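Long-range contacts in acetate kinase (Entamoeba histolytica, PDB 4H0O), which is a pyrophosphate-dependent acetate kinase of the ASKHA superfamily that probably interconverts acetate and acetyl phosphate by phosphoryl transfer: residues N15-N20 with I89-V94; K29-D34 with E390-L395; I206-L211 with L329-D334; A237-S242 with K311-T316; V278-S283 with G296-T301. All coordinates share one frame; numbering follows the deposited sequence.

Interaction 1. Residues N15-N20 with I89-V94; sequences NVLIFN and ISIAFV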
# COMPACT_ATOMS: atom_id res chain seq x y z
N ASN B 15 -8.26 31.06 31.36
CA ASN B 15 -9.22 30.20 30.69
C ASN B 15 -8.92 30.08 29.20
O ASN B 15 -8.52 31.06 28.56
CB ASN B 15 -10.65 30.71 30.90
CG ASN B 15 -11.07 30.69 32.36
OD1 ASN B 15 -10.69 29.80 33.12
ND2 ASN B 15 -11.87 31.68 32.75
N VAL B 16 -9.09 28.88 28.66
CA VAL B 16 -8.89 28.65 27.23
C VAL B 16 -10.16 28.10 26.60
O VAL B 16 -10.69 27.08 27.05
CB VAL B 16 -7.72 27.68 26.96
CG1 VAL B 16 -7.51 27.51 25.46
CG2 VAL B 16 -6.45 28.18 27.61
N LEU B 17 -10.65 28.79 25.58
CA LEU B 17 -11.84 28.35 24.86
C LEU B 17 -11.44 27.48 23.66
O LEU B 17 -10.70 27.93 22.79
CB LEU B 17 -12.64 29.57 24.38
CG LEU B 17 -13.86 29.32 23.48
CD1 LEU B 17 -14.89 28.47 24.21
CD2 LEU B 17 -14.47 30.63 23.02
N ILE B 18 -11.91 26.24 23.64
CA ILE B 18 -11.66 25.36 22.49
C ILE B 18 -12.94 25.11 21.70
O ILE B 18 -13.95 24.67 22.26
CB ILE B 18 -11.05 24.00 22.91
CG1 ILE B 18 -9.55 24.14 23.20
CG2 ILE B 18 -11.23 22.95 21.82
CD1 ILE B 18 -9.25 24.51 24.62
N PHE B 19 -12.90 25.41 20.40
CA PHE B 19 -14.04 25.14 19.54
C PHE B 19 -13.88 23.81 18.81
O PHE B 19 -12.84 23.55 18.20
CB PHE B 19 -14.23 26.26 18.52
CG PHE B 19 -14.94 27.47 19.08
CD1 PHE B 19 -16.24 27.37 19.55
CD2 PHE B 19 -14.31 28.71 19.11
CE1 PHE B 19 -16.89 28.48 20.06
CE2 PHE B 19 -14.96 29.82 19.60
CZ PHE B 19 -16.25 29.71 20.08
N ASN B 20 -14.90 22.97 18.87
CA ASN B 20 -14.91 21.71 18.14
C ASN B 20 -16.04 21.72 17.11
O ASN B 20 -17.21 21.52 17.45
CB ASN B 20 -15.07 20.53 19.10
CG ASN B 20 -14.77 19.20 18.44
OD1 ASN B 20 -14.61 19.11 17.22
ND2 ASN B 20 -14.71 18.14 19.25
N ILE B 89 -17.22 34.42 32.50
CA ILE B 89 -16.11 33.55 32.15
C ILE B 89 -15.20 34.33 31.20
O ILE B 89 -15.49 34.44 30.01
CB ILE B 89 -16.58 32.25 31.46
CG1 ILE B 89 -17.67 31.55 32.28
CG2 ILE B 89 -15.40 31.32 31.19
CD1 ILE B 89 -17.24 31.16 33.68
N SER B 90 -14.11 34.88 31.73
CA SER B 90 -13.17 35.64 30.91
C SER B 90 -12.24 34.69 30.16
O SER B 90 -11.84 33.65 30.70
CB SER B 90 -12.37 36.63 31.75
OG SER B 90 -11.36 35.97 32.50
N ILE B 91 -11.89 35.04 28.93
CA ILE B 91 -11.16 34.14 28.04
C ILE B 91 -9.83 34.74 27.59
O ILE B 91 -9.79 35.82 26.99
CB ILE B 91 -12.03 33.78 26.82
CG1 ILE B 91 -13.29 33.03 27.29
CG2 ILE B 91 -11.24 32.94 25.82
CD1 ILE B 91 -14.39 32.99 26.26
N ALA B 92 -8.75 34.02 27.86
CA ALA B 92 -7.40 34.49 27.53
C ALA B 92 -6.89 33.93 26.21
O ALA B 92 -6.04 34.53 25.55
CB ALA B 92 -6.43 34.14 28.65
N PHE B 93 -7.40 32.75 25.83
CA PHE B 93 -6.96 32.09 24.60
C PHE B 93 -8.10 31.33 23.90
O PHE B 93 -8.98 30.77 24.56
CB PHE B 93 -5.80 31.14 24.89
CG PHE B 93 -4.58 31.82 25.45
CD1 PHE B 93 -3.68 32.47 24.61
CD2 PHE B 93 -4.32 31.80 26.81
CE1 PHE B 93 -2.55 33.09 25.12
CE2 PHE B 93 -3.19 32.42 27.33
CZ PHE B 93 -2.31 33.06 26.49
N VAL B 94 -8.07 31.32 22.57
CA VAL B 94 -9.02 30.52 21.80
C VAL B 94 -8.26 29.55 20.90
O VAL B 94 -7.38 29.95 20.14
CB VAL B 94 -9.96 31.40 20.94
CG1 VAL B 94 -11.08 30.56 20.36
CG2 VAL B 94 -10.54 32.52 21.77
O HOH W 1 -8.83 33.79 31.66

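Interaction 2. Residues K29-D34 with E390-L395; sequences KVFCSD and EELVIL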
# COMPACT_ATOMS: atom_id res chain seq x y z
N LYS B 29 -15.42 23.73 24.79
CA LYS B 29 -15.03 23.52 26.18
C LYS B 29 -14.15 24.68 26.63
O LYS B 29 -13.45 25.29 25.81
CB LYS B 29 -14.29 22.19 26.33
CG LYS B 29 -15.15 20.95 26.16
CD LYS B 29 -14.37 19.69 26.53
CE LYS B 29 -15.17 18.43 26.26
NZ LYS B 29 -16.38 18.32 27.14
N VAL B 30 -14.19 24.98 27.92
CA VAL B 30 -13.28 25.96 28.49
C VAL B 30 -12.41 25.28 29.55
O VAL B 30 -12.93 24.56 30.41
CB VAL B 30 -14.02 27.16 29.12
CG1 VAL B 30 -13.02 28.18 29.67
CG2 VAL B 30 -14.92 27.82 28.09
N PHE B 31 -11.10 25.49 29.47
CA PHE B 31 -10.18 24.87 30.41
C PHE B 31 -9.53 25.88 31.35
O PHE B 31 -9.15 26.98 30.93
CB PHE B 31 -9.09 24.08 29.68
CG PHE B 31 -9.60 22.88 28.94
CD1 PHE B 31 -9.70 21.65 29.57
CD2 PHE B 31 -9.97 22.98 27.60
CE1 PHE B 31 -10.16 20.54 28.88
CE2 PHE B 31 -10.44 21.87 26.91
CZ PHE B 31 -10.53 20.65 27.55
N CYS B 32 -9.41 25.50 32.62
CA CYS B 32 -8.60 26.24 33.58
C CYS B 32 -7.75 25.23 34.35
O CYS B 32 -8.28 24.44 35.14
CB CYS B 32 -9.49 27.04 34.54
SG CYS B 32 -8.58 28.21 35.57
N SER B 33 -6.44 25.27 34.10
CA SER B 33 -5.51 24.28 34.65
C SER B 33 -5.95 22.84 34.37
O SER B 33 -6.26 22.09 35.30
CB SER B 33 -5.30 24.48 36.16
OG SER B 33 -4.37 25.52 36.40
N ASP B 34 -5.98 22.48 33.09
CA ASP B 34 -6.30 21.12 32.65
C ASP B 34 -7.68 20.60 33.08
O ASP B 34 -7.94 19.40 32.98
CB ASP B 34 -5.20 20.14 33.09
CG ASP B 34 -3.84 20.47 32.51
OD1 ASP B 34 -3.79 21.03 31.39
OD2 ASP B 34 -2.82 20.18 33.17
N GLU B 390 -10.03 14.65 21.86
CA GLU B 390 -9.99 15.75 20.90
C GLU B 390 -9.66 17.12 21.49
O GLU B 390 -8.85 17.86 20.93
CB GLU B 390 -11.31 15.84 20.14
CG GLU B 390 -11.62 14.67 19.23
CD GLU B 390 -12.80 14.95 18.32
OE1 GLU B 390 -12.58 15.35 17.16
OE2 GLU B 390 -13.95 14.77 18.77
N GLU B 391 -10.29 17.46 22.61
CA GLU B 391 -10.12 18.79 23.19
C GLU B 391 -8.75 18.98 23.82
O GLU B 391 -8.12 20.02 23.62
CB GLU B 391 -11.23 19.10 24.20
CG GLU B 391 -12.56 19.46 23.56
CD GLU B 391 -13.20 18.29 22.85
OE1 GLU B 391 -13.05 17.15 23.32
OE2 GLU B 391 -13.84 18.52 21.80
N LEU B 392 -8.30 17.98 24.56
CA LEU B 392 -6.97 18.02 25.18
C LEU B 392 -5.89 18.15 24.11
O LEU B 392 -4.87 18.80 24.32
CB LEU B 392 -6.73 16.78 26.03
CG LEU B 392 -7.72 16.52 27.17
CD1 LEU B 392 -7.32 15.29 27.97
CD2 LEU B 392 -7.82 17.73 28.08
N VAL B 393 -6.13 17.52 22.96
CA VAL B 393 -5.20 17.57 21.83
C VAL B 393 -5.00 19.00 21.32
O VAL B 393 -3.87 19.42 21.08
CB VAL B 393 -5.67 16.65 20.68
CG1 VAL B 393 -4.88 16.93 19.42
CG2 VAL B 393 -5.53 15.19 21.08
N ILE B 394 -6.10 19.73 21.16
CA ILE B 394 -6.03 21.12 20.72
C ILE B 394 -5.49 22.00 21.85
O ILE B 394 -4.73 22.94 21.60
CB ILE B 394 -7.41 21.64 20.27
CG1 ILE B 394 -7.97 20.76 19.15
CG2 ILE B 394 -7.33 23.09 19.82
CD1 ILE B 394 -9.39 21.11 18.75
N LEU B 395 -5.88 21.69 23.08
CA LEU B 395 -5.40 22.42 24.25
C LEU B 395 -3.89 22.27 24.40
O LEU B 395 -3.19 23.23 24.71
CB LEU B 395 -6.11 21.92 25.51
CG LEU B 395 -5.73 22.66 26.80
CD1 LEU B 395 -6.13 24.12 26.71
CD2 LEU B 395 -6.36 22.01 28.03

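Interaction 3. Residues I206-L211 with L329-D334; sequences IIACHL and LLVFTD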
# COMPACT_ATOMS: atom_id res chain seq x y z
N ILE B 206 8.95 4.36 17.21
CA ILE B 206 7.56 4.19 17.60
C ILE B 206 6.67 4.10 16.37
O ILE B 206 6.82 4.87 15.43
CB ILE B 206 7.10 5.37 18.49
CG1 ILE B 206 8.04 5.52 19.70
CG2 ILE B 206 5.67 5.18 18.96
CD1 ILE B 206 7.68 6.65 20.64
N ILE B 207 5.75 3.13 16.38
CA ILE B 207 4.69 3.08 15.38
C ILE B 207 3.37 3.31 16.10
O ILE B 207 2.98 2.53 16.98
CB ILE B 207 4.67 1.74 14.62
CG1 ILE B 207 5.91 1.59 13.74
CG2 ILE B 207 3.42 1.64 13.75
CD1 ILE B 207 5.96 0.31 12.92
N ALA B 208 2.68 4.38 15.73
CA ALA B 208 1.40 4.72 16.35
C ALA B 208 0.25 4.38 15.41
O ALA B 208 0.34 4.62 14.21
CB ALA B 208 1.37 6.18 16.73
N CYS B 209 -0.83 3.85 15.97
CA CYS B 209 -2.01 3.52 15.16
C CYS B 209 -3.22 4.33 15.61
O CYS B 209 -3.79 4.08 16.68
CB CYS B 209 -2.31 2.03 15.26
SG CYS B 209 -0.91 0.96 14.88
N HIS B 210 -3.60 5.32 14.81
CA HIS B 210 -4.82 6.08 15.06
C HIS B 210 -5.99 5.33 14.46
O HIS B 210 -6.32 5.50 13.28
CB HIS B 210 -4.70 7.48 14.45
CG HIS B 210 -5.88 8.37 14.70
ND1 HIS B 210 -5.80 9.51 15.45
CD2 HIS B 210 -7.17 8.29 14.27
CE1 HIS B 210 -6.99 10.10 15.49
NE2 HIS B 210 -7.83 9.37 14.78
N LEU B 211 -6.61 4.47 15.26
CA LEU B 211 -7.72 3.65 14.77
C LEU B 211 -9.05 4.31 15.15
O LEU B 211 -9.61 4.04 16.22
CB LEU B 211 -7.61 2.22 15.31
CG LEU B 211 -6.27 1.54 14.97
CD1 LEU B 211 -6.28 0.05 15.32
CD2 LEU B 211 -5.92 1.75 13.50
N LEU B 329 8.17 0.38 20.39
CA LEU B 329 6.86 0.57 21.00
C LEU B 329 5.75 0.71 19.96
O LEU B 329 5.80 1.59 19.10
CB LEU B 329 6.86 1.81 21.91
CG LEU B 329 5.51 2.16 22.56
CD1 LEU B 329 5.08 1.05 23.51
CD2 LEU B 329 5.58 3.50 23.30
N LEU B 330 4.76 -0.18 20.06
CA LEU B 330 3.55 -0.08 19.24
C LEU B 330 2.44 0.50 20.11
O LEU B 330 2.15 -0.02 21.20
CB LEU B 330 3.15 -1.46 18.71
CG LEU B 330 1.88 -1.53 17.85
CD1 LEU B 330 2.10 -0.84 16.51
CD2 LEU B 330 1.41 -2.97 17.65
N VAL B 331 1.81 1.57 19.65
CA VAL B 331 0.79 2.24 20.44
C VAL B 331 -0.54 2.37 19.71
O VAL B 331 -0.59 2.79 18.55
CB VAL B 331 1.25 3.65 20.88
CG1 VAL B 331 1.47 4.54 19.67
CG2 VAL B 331 0.23 4.27 21.82
N PHE B 332 -1.62 1.99 20.39
CA PHE B 332 -2.96 2.14 19.83
C PHE B 332 -3.66 3.37 20.39
O PHE B 332 -3.57 3.65 21.59
CB PHE B 332 -3.79 0.89 20.12
CG PHE B 332 -3.28 -0.34 19.45
CD1 PHE B 332 -3.57 -0.59 18.12
CD2 PHE B 332 -2.53 -1.27 20.16
CE1 PHE B 332 -3.10 -1.73 17.49
CE2 PHE B 332 -2.07 -2.42 19.54
CZ PHE B 332 -2.35 -2.65 18.21
N THR B 333 -4.36 4.11 19.53
CA THR B 333 -5.08 5.29 19.98
C THR B 333 -6.41 5.48 19.26
O THR B 333 -6.74 4.70 18.36
CB THR B 333 -4.21 6.57 19.87
OG1 THR B 333 -4.86 7.65 20.55
CG2 THR B 333 -4.00 6.95 18.42
N ASP B 334 -7.15 6.50 19.67
CA ASP B 334 -8.52 6.74 19.22
C ASP B 334 -9.48 5.59 19.53
O ASP B 334 -9.07 4.54 20.03
CB ASP B 334 -8.59 7.13 17.74
CG ASP B 334 -10.00 7.47 17.30
OD1 ASP B 334 -10.91 7.42 18.15
OD2 ASP B 334 -10.20 7.77 16.11

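Interaction 4. Residues A237-S242 with K311-T316; sequences AGLVMS and KQLAKT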
# COMPACT_ATOMS: atom_id res chain seq x y z
N ALA B 237 -6.33 7.13 1.41
CA ALA B 237 -5.23 6.17 1.32
C ALA B 237 -4.89 5.49 2.65
O ALA B 237 -5.17 6.03 3.73
CB ALA B 237 -4.00 6.85 0.75
N GLY B 238 -4.29 4.31 2.56
CA GLY B 238 -3.71 3.66 3.73
C GLY B 238 -4.47 2.45 4.25
O GLY B 238 -4.65 1.45 3.54
N LEU B 239 -4.89 2.54 5.50
CA LEU B 239 -5.59 1.46 6.19
C LEU B 239 -6.99 1.24 5.61
O LEU B 239 -7.58 2.15 5.03
CB LEU B 239 -5.72 1.80 7.67
CG LEU B 239 -4.62 1.39 8.65
CD1 LEU B 239 -3.24 1.50 8.03
CD2 LEU B 239 -4.69 2.25 9.90
N VAL B 240 -7.51 0.03 5.77
CA VAL B 240 -8.93 -0.21 5.58
C VAL B 240 -9.64 0.58 6.68
O VAL B 240 -9.25 0.50 7.85
CB VAL B 240 -9.28 -1.70 5.73
CG1 VAL B 240 -10.80 -1.89 5.76
CG2 VAL B 240 -8.66 -2.50 4.60
N MET B 241 -10.66 1.35 6.32
CA MET B 241 -11.31 2.21 7.31
C MET B 241 -12.80 1.88 7.49
O MET B 241 -13.30 0.89 6.96
CB MET B 241 -11.13 3.69 6.96
CG MET B 241 -9.70 4.08 6.60
SD MET B 241 -9.49 5.85 6.32
CE MET B 241 -7.97 5.87 5.35
N SER B 242 -13.49 2.73 8.24
CA SER B 242 -14.91 2.54 8.50
C SER B 242 -15.73 2.50 7.21
O SER B 242 -16.54 1.59 7.02
CB SER B 242 -15.43 3.65 9.43
OG SER B 242 -15.12 4.93 8.91
N LYS B 311 -5.45 -7.59 8.10
CA LYS B 311 -4.40 -7.85 7.13
C LYS B 311 -3.72 -6.56 6.68
O LYS B 311 -2.49 -6.49 6.64
CB LYS B 311 -4.96 -8.60 5.92
CG LYS B 311 -3.92 -8.89 4.84
CD LYS B 311 -4.49 -8.63 3.45
CE LYS B 311 -4.43 -7.15 3.10
NZ LYS B 311 -4.49 -6.93 1.63
N GLN B 312 -4.51 -5.55 6.34
CA GLN B 312 -3.97 -4.28 5.89
C GLN B 312 -3.24 -3.54 7.00
O GLN B 312 -2.21 -2.91 6.75
CB GLN B 312 -5.08 -3.40 5.30
CG GLN B 312 -4.56 -2.21 4.52
CD GLN B 312 -3.68 -2.61 3.35
OE1 GLN B 312 -3.79 -3.72 2.83
NE2 GLN B 312 -2.79 -1.71 2.94
N LEU B 313 -3.78 -3.61 8.22
CA LEU B 313 -3.14 -2.97 9.37
C LEU B 313 -1.80 -3.63 9.68
O LEU B 313 -0.81 -2.95 9.94
CB LEU B 313 -4.07 -3.01 10.59
CG LEU B 313 -3.53 -2.42 11.90
CD1 LEU B 313 -3.00 -1.01 11.69
CD2 LEU B 313 -4.61 -2.41 12.98
N ALA B 314 -1.78 -4.95 9.63
CA ALA B 314 -0.55 -5.70 9.88
C ALA B 314 0.51 -5.39 8.83
O ALA B 314 1.68 -5.16 9.15
CB ALA B 314 -0.84 -7.18 9.92
N LYS B 315 0.11 -5.39 7.56
CA LYS B 315 1.02 -5.10 6.46
C LYS B 315 1.57 -3.67 6.55
O LYS B 315 2.75 -3.43 6.25
CB LYS B 315 0.30 -5.30 5.12
CG LYS B 315 1.15 -4.94 3.91
CD LYS B 315 0.32 -4.88 2.63
CE LYS B 315 -0.36 -6.22 2.35
NZ LYS B 315 -1.22 -6.17 1.13
N THR B 316 0.72 -2.74 6.96
CA THR B 316 1.13 -1.34 7.09
C THR B 316 2.17 -1.16 8.20
O THR B 316 3.14 -0.41 8.04
CB THR B 316 -0.08 -0.43 7.38
OG1 THR B 316 -1.09 -0.65 6.38
CG2 THR B 316 0.34 1.03 7.36

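Interaction 5. Residues V278-S283 with G296-T301; sequences VSELSS and GPKAKT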
# COMPACT_ATOMS: atom_id res chain seq x y z
N VAL B 278 -17.45 -4.24 2.97
CA VAL B 278 -17.15 -5.67 2.98
C VAL B 278 -18.09 -6.46 3.90
O VAL B 278 -18.57 -7.53 3.53
CB VAL B 278 -15.69 -5.94 3.40
CG1 VAL B 278 -15.37 -7.42 3.31
CG2 VAL B 278 -14.74 -5.14 2.52
N SER B 279 -18.34 -5.93 5.09
CA SER B 279 -19.22 -6.59 6.05
C SER B 279 -20.66 -6.59 5.57
O SER B 279 -21.42 -7.52 5.88
CB SER B 279 -19.15 -5.90 7.42
OG SER B 279 -19.84 -4.66 7.40
N GLU B 280 -21.03 -5.55 4.82
CA GLU B 280 -22.40 -5.36 4.34
C GLU B 280 -23.38 -5.23 5.51
O GLU B 280 -24.57 -5.53 5.36
CB GLU B 280 -22.83 -6.49 3.40
CG GLU B 280 -21.98 -6.61 2.14
CD GLU B 280 -22.38 -7.80 1.27
OE1 GLU B 280 -23.26 -8.58 1.70
OE2 GLU B 280 -21.81 -7.95 0.17
N LEU B 281 -22.88 -4.78 6.65
CA LEU B 281 -23.68 -4.68 7.87
C LEU B 281 -23.57 -3.30 8.51
O LEU B 281 -24.56 -2.56 8.58
CB LEU B 281 -23.23 -5.74 8.89
CG LEU B 281 -23.93 -5.67 10.25
CD1 LEU B 281 -25.26 -6.40 10.21
CD2 LEU B 281 -23.04 -6.23 11.35
N SER B 282 -22.38 -2.97 8.99
CA SER B 282 -22.16 -1.72 9.72
C SER B 282 -20.79 -1.13 9.40
O SER B 282 -19.89 -1.83 8.92
CB SER B 282 -22.27 -1.96 11.23
OG SER B 282 -22.07 -0.77 11.97
N SER B 283 -20.62 0.16 9.67
CA SER B 283 -19.33 0.82 9.55
C SER B 283 -18.58 0.73 10.88
O SER B 283 -17.40 1.08 10.96
CB SER B 283 -19.50 2.29 9.15
OG SER B 283 -20.13 3.03 10.18
N GLY B 296 -24.83 -13.99 13.45
CA GLY B 296 -25.90 -13.37 12.71
C GLY B 296 -25.88 -13.73 11.23
O GLY B 296 -24.94 -14.40 10.77
N PRO B 297 -26.90 -13.30 10.49
CA PRO B 297 -27.05 -13.62 9.07
C PRO B 297 -25.89 -13.13 8.20
O PRO B 297 -25.71 -13.63 7.09
CB PRO B 297 -28.35 -12.90 8.68
CG PRO B 297 -29.10 -12.78 9.97
CD PRO B 297 -28.06 -12.55 11.02
N LYS B 298 -25.11 -12.17 8.69
CA LYS B 298 -24.00 -11.61 7.93
C LYS B 298 -22.63 -11.92 8.54
O LYS B 298 -21.67 -11.16 8.37
CB LYS B 298 -24.18 -10.10 7.77
CG LYS B 298 -25.41 -9.71 6.97
CD LYS B 298 -25.56 -8.21 6.84
CE LYS B 298 -26.68 -7.87 5.86
NZ LYS B 298 -26.48 -8.58 4.56
N ALA B 299 -22.54 -13.06 9.22
CA ALA B 299 -21.31 -13.45 9.91
C ALA B 299 -20.11 -13.66 8.97
O ALA B 299 -19.01 -13.18 9.26
CB ALA B 299 -21.55 -14.70 10.75
N LYS B 300 -20.33 -14.37 7.87
CA LYS B 300 -19.27 -14.62 6.88
C LYS B 300 -18.62 -13.34 6.36
O LYS B 300 -17.40 -13.23 6.28
CB LYS B 300 -19.81 -15.44 5.70
CG LYS B 300 -20.01 -16.93 5.98
CD LYS B 300 -20.23 -17.71 4.67
CE LYS B 300 -20.37 -19.21 4.91
NZ LYS B 300 -21.62 -19.57 5.65
N THR B 301 -19.46 -12.37 5.99
CA THR B 301 -18.98 -11.10 5.45
C THR B 301 -18.35 -10.21 6.52
O THR B 301 -17.41 -9.46 6.24
CB THR B 301 -20.10 -10.33 4.72
OG1 THR B 301 -21.32 -10.43 5.46
CG2 THR B 301 -20.30 -10.90 3.32

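Interaction 1. Residues N15-N20 with I89-V94
Strands 16-21 and 93-98 run parallel as neighbours, and they come into register at their starts, where V16 pairs with F93 and L17 with V94. They belong to the mixed sheet in one half of this ribonuclease H-like, ASKHA-type fold. L17 N donates to F93 O over 2.8 Å, with an N-H...O angle of 161° and the donor almost on the C=O axis. One step back, N15 O accepts from A92 N at 3.1 Å, within the carbonyl plane, and more weakly from F93 N, so a single carbonyl holds both amides at the entry to the strand.

Two faces follow from this register. On the one carrying L17 and V94, the backbone sets L17 CB 3.9 Å from I91 CG2, and the L17 torsions, with CG anti to the backbone N, bring L17 CD2 4.0 Å from I91 CD1. V94 CG1 reaches the F19 ring, 3.9 Å from F19 CD2. L84 of helix 73-86 packs on both L17 and I91. On the other face both methyls of V16 meet F93 CB, while the F93 ring leads off to meet the rings of F402 and F404. At the far end of the strand is N20, predicted to help bind Mg(2+).

N15 turns CG beside its backbone N (chi1 -64°), which presents its amide to the incoming chain. N15 ND2 gives a 2.8 Å bond to S90 O, which lies only 13° out of the amide plane. The same S90 O receives a bond from a water that accepts from N15 N at 2.8 Å.

Interaction 2. Residues K29-D34 with E390-L395
The F31 ring has L395 CD2 over one face, 3.7 Å from the ring centroid and 21° off the normal, a CH-pi contact displaced toward the rim. At the ring edge, in its plane, lies E391 CB, 3.8 Å from F31 CZ. L392 CD2 comes in obliquely, 3.7 Å from F31 CE1. The E391 carboxylate is tilted only 17° from the ring plane, so the two flat groups are nearly coplanar rather than stacked.

Strand 29-31 is here packed against the first turns of helix 390-402, axes 10.3 Å apart and crossing at -51°: a strand-on-helix contact of the ribonuclease H-like fold. F31 and K29 both send CB toward the helix. In L395, CG anti to the backbone N swings both methyls to F31, with CD2 taking the ring; V16 and I18 of the adjoining strand also pack on L395.

K29 lies across E391 at about a right angle, and K29 CD touches E391 CG at 3.5 Å. The lysine runs straight until a bend at chi4, and its NZ ends 5.2 Å from E391 OE1, too far for a salt bridge. E391 is bent at chi2. D34 OD1 pairs with K399 one helical turn beyond L395.

No hydrogen bond joins the two segments, so adhesion rests on methyl, methylene and ring carbons. E391 OE2 accepts from N20 ND2, which fixes the carboxylate without neutralising it; N20 and E390 are predicted to bind Mg(2+). K29 probably contributes only diffuse electrostatic attraction.

Interaction 3. Residues I206-L211 with L329-D334
V331 sets CG1 between its backbone N and carbonyl carbon (chi1 63°), the crowded position, and this drives the methyl onto A208, 3.4 Å from A208 CB. H210 places CG anti to the backbone N, which brings its ring under D334 CB, 3.9 Å from the ring centroid; the D334 torsion, also anti, sets the carboxylate plane 69° from the ring plane. H210 is held further by an ND1 bond to S187 OG and by stacking on H184, a predicted transition-state stabiliser.

On the face bearing C209, C209 SG lies 3.9 Å from L330 CD1 and, obliquely, 5.0 Å from the F332 ring centroid. L211 and F332 point the same way side by side, L211 CD1 at the ring edge, 3.9 Å from F332 CD1.

Five backbone hydrogen bonds bind the parallel pair in full register. The straightest at its acceptor is C209 N to V331 O, 2.8 Å and almost along the C=O axis. At the end L211 N reaches T333 O at 3.1 Å from 40° above the carbonyl plane. T333 OG1 hydrogen-bonds A386 O.

Strands 216-222 and 382-385 flank the pair in this second ribonuclease H-like sheet, helix 185-195 covering the A208 face and helix 299-324 the C209 face.

Interaction 4. Residues A237-S242 with K311-T316
L239 starts from a CB that leaves its loop alongside helix 299-324 rather than at it, and torsions bring the tip across. With chi1 at -89°, some way from the staggered value, and chi2 at 36°, L239 CG arrives 4.2 Å from L313 CD1. From there the branches part. L239 CD2 continues along the same leucine, 4.1 Å from L313 CD1, and also packs on L211. L239 CD1 turns to T316, 3.5 Å from T316 OG1 and 3.7 Å from T316 CG2, so it meets both branches of the threonine.

The T316 hydroxyl has its proton engaged within its own helix: T316 OG1 donates to Q312 O at 2.5 Å from 31° above the carbonyl plane, and Q312 O accepts T316 N as well. This bond limits rotation of the T316 side chain that L239 CD1 touches.

In the ribonuclease H-like fold this helix lies along the sheet that holds strands 205-211 and 216-222, and residues 237-242, part of the loop between strand 225-229 and helix 251-260, pass along its flank. L239 reaches in between helix and sheet, touching S216 and C218 of strand 216-222.

Q312 makes the second point of contact. Its CB points at the loop and meets V240 CG2 at 3.8 Å; CG anti to the backbone N and a fold at chi2 then carry CG and the amide beside the G238-V240 backbone. Q312 NE2 remains 3.7 Å from G238 O, and no hydrogen bond crosses between the segments. V240 packs also on A169 of the second subunit, and A314 on V322 of that subunit.

Interaction 5. Residues V278-S283 with G296-T301
T301 faces the end of helix 274-279 with its CB directed at the turn, and chi1 of 41° puts OG1 in the crowded position between its backbone N and carbonyl carbon. That orientation aims the hydroxyl at two carbonyls, both within its reach: S279 O at 2.9 Å and K298 O at 3.0 Å from T301 OG1. E280 crosses T301 at about a right angle, its carboxylate passing T301 CG2.

K298 approaches along a different line. Extended through CE, with chi4 turning NZ, it runs obliquely across L281, with K298 CD 3.8 Å from L281 CD1, and lays its aliphatic end against the backbone, K298 CE 3.2 Å from E280 O. K298 NZ stops 4.3 Å from E280 OE1, beyond a salt bridge.

The two segments are a helix end and a helix start. E280 leaves the helical conformation with phi of 60°, and S279 makes an ST turn in which S279 OG accepts L281 N at 3.1 Å, while also bonding L275 O. The chain leads on from S283 directly to the predicted ATP-binding residues D284, M285 and R286. K298, within a type I turn from G296 to A299, occupies the N-cap of helix 299-324. S279 CA adds a C-H...O contact of 3.4 Å to T301 O. V278 and E280 touch Q175 and Q172 of the second subunit.

Chemically, the contact is made largely by helix-end carbonyls meeting a hydroxyl and methylenes; the E280 and K298 charges probably attract each other only weakly.

Interactions 1 and 2 adjoin, about 9 Å between centres, because strands 16-21 and 26-31 are neighbours in the eight-stranded sheet; along the chain their segments alternate, and helix 390-402 brings the C-terminal end back onto that sheet. Interactions 3, 4 and 5 are successively nested inside the span closed by interaction 2. Interaction 3 joins two strands of the six-stranded sheet, interaction 4 lies on helix 299-324, centre to centre about 13 Å from it, and interaction 5 holds the start of that same helix. Interactions 1 and 5 are about 44 Å apart between centres, on opposite sides of the chain's centre. Interactions 4 and 5 both touch the second subunit, so the part of the fold around helix 299-324 contributes to the dimer interface.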